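Local coordinates for ribosome-associated protein Y (PSrp-1) (Clostridium acetobutylicum, PDB 3KA5) that is probably required for pairing 70S ribosomes into translationally inactive 100S dimers in stationary phase, this chain being its C-terminal domain, at residues 31-34 and 39-42. Sequence-based numbering, arbitrary orientation.
Sequences VFQN and EVNV
Phe32 and Asn41 face each other as an antiparallel hydrogen-bonded pair, joining 31-34 to 39-42 in the hairpin of strands 29-34 and 39-45. Their two backbone bonds are nearly straight: Phe32 N to Asn41 O is 3.0 Å, and Asn41 N to Phe32 O is 2.8 Å. Val31 with Val42 and Gln33 with Val40 form the non-hydrogen-bonded pairs flanking them. Toward the turn, Asn34 N reaches Glu39 O at 2.8 Å, a more bent bond. The short segments run 140° apart, a marked twist for antiparallel neighbours.

On one face of the sheet the Phe32 ring leans over its partner strand. With chi1 at 71°, CG sits between the backbone N and the carbonyl carbon, and CE2 comes to 3.6 Å from Asn41 CB. The Asn41 amide beyond that CB stands almost perpendicular to the ring, 87° between planes. Leu53 of strand 51-55 packs on both residues. Next along, the Asn34 CB lies near the Asn41 amide, while Asn34 OD1 accepts a hydrogen bond from Asp36 N in the turn ahead.

Val31, Val40 and Val42 share the other face with Gln33. Val31 CG1 meets Val40 CG1 at 3.7 Å, and its other branch, CG2, lies 4.1 Å from Val42 CG2. The backbone pairing thus holds Val31 and Val42 together as an apolar patch, which packs against Val42 and Val31 of the second subunit, respectively. This is consistent with a C-terminal domain that dimerises and so could link two ribosomes, as proposed for long HPF proteins.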
loop_
_atom_site.group_PDB
_atom_site.type_symbol
_atom_site.label_atom_id
_atom_site.label_comp_id
_atom_site.label_asym_id
_atom_site.label_seq_id
_atom_site.Cartn_x
_atom_site.Cartn_y
_atom_site.Cartn_z
ATOM N N VAL B 31 2.686 1.162 -4.419
ATOM C CA VAL B 31 2.327 2.376 -3.694
ATOM C C VAL B 31 2.698 3.581 -4.546
ATOM O O VAL B 31 3.800 3.643 -5.089
ATOM C CB VAL B 31 3.098 2.467 -2.353
ATOM C CG1 VAL B 31 2.645 3.687 -1.568
ATOM C CG2 VAL B 31 2.887 1.191 -1.548
ATOM N N PHE B 32 1.791 4.541 -4.667
ATOM C CA PHE B 32 2.081 5.717 -5.476
ATOM C C PHE B 32 1.301 6.946 -5.035
ATOM O O PHE B 32 0.298 6.848 -4.326
ATOM C CB PHE B 32 1.776 5.427 -6.951
ATOM C CG PHE B 32 0.302 5.325 -7.265
ATOM C CD1 PHE B 32 -0.332 6.314 -8.002
ATOM C CD2 PHE B 32 -0.447 4.233 -6.827
ATOM C CE1 PHE B 32 -1.696 6.227 -8.299
ATOM C CE2 PHE B 32 -1.811 4.135 -7.118
ATOM C CZ PHE B 32 -2.434 5.135 -7.857
ATOM N N GLN B 33 1.781 8.106 -5.461
ATOM C CA GLN B 33 1.125 9.369 -5.158
ATOM C C GLN B 33 0.158 9.580 -6.315
ATOM O O GLN B 33 0.592 9.760 -7.447
ATOM C CB GLN B 33 2.162 10.494 -5.129
ATOM C CG GLN B 33 1.586 11.888 -4.995
ATOM C CD GLN B 33 1.214 12.227 -3.572
ATOM O OE1 GLN B 33 0.353 11.586 -2.973
ATOM N NE2 GLN B 33 1.867 13.244 -3.019
ATOM N N ASN B 34 -1.142 9.528 -6.040
ATOM C CA ASN B 34 -2.145 9.710 -7.085
ATOM C C ASN B 34 -2.163 11.176 -7.503
ATOM O O ASN B 34 -2.447 12.051 -6.689
ATOM C CB ASN B 34 -3.530 9.303 -6.569
ATOM C CG ASN B 34 -4.561 9.215 -7.677
ATOM O OD1 ASN B 34 -4.613 10.073 -8.554
ATOM N ND2 ASN B 34 -5.394 8.180 -7.639
ATOM N N GLU B 39 -3.017 12.330 -3.195
ATOM C CA GLU B 39 -2.893 11.465 -2.026
ATOM C C GLU B 39 -2.253 10.132 -2.388
ATOM O O GLU B 39 -2.295 9.700 -3.539
ATOM C CB GLU B 39 -4.268 11.220 -1.396
ATOM C CG GLU B 39 -5.010 12.496 -1.019
ATOM C CD GLU B 39 -6.407 12.226 -0.496
ATOM O OE1 GLU B 39 -6.951 11.143 -0.795
ATOM O OE2 GLU B 39 -6.968 13.100 0.203
ATOM N N VAL B 40 -1.651 9.489 -1.394
ATOM C CA VAL B 40 -1.018 8.199 -1.607
ATOM C C VAL B 40 -2.106 7.143 -1.742
ATOM O O VAL B 40 -3.062 7.107 -0.962
ATOM C CB VAL B 40 -0.098 7.819 -0.435
ATOM C CG1 VAL B 40 0.353 6.380 -0.573
ATOM C CG2 VAL B 40 1.110 8.737 -0.405
ATOM N N ASN B 41 -1.953 6.295 -2.748
ATOM C CA ASN B 41 -2.888 5.213 -3.024
ATOM C C ASN B 41 -2.061 3.948 -3.229
ATOM O O ASN B 41 -0.838 4.012 -3.373
ATOM C CB ASN B 41 -3.665 5.475 -4.314
ATOM C CG ASN B 41 -4.738 6.544 -4.169
ATOM O OD1 ASN B 41 -4.906 7.164 -3.115
ATOM N ND2 ASN B 41 -5.477 6.761 -5.246
ATOM N N VAL B 42 -2.733 2.806 -3.263
ATOM C CA VAL B 42 -2.062 1.535 -3.479
ATOM C C VAL B 42 -2.877 0.691 -4.452
ATOM O O VAL B 42 -4.065 0.458 -4.230
ATOM C CB VAL B 42 -1.911 0.747 -2.156
ATOM C CG1 VAL B 42 -1.145 -0.549 -2.402
ATOM C CG2 VAL B 42 -1.184 1.606 -1.117
#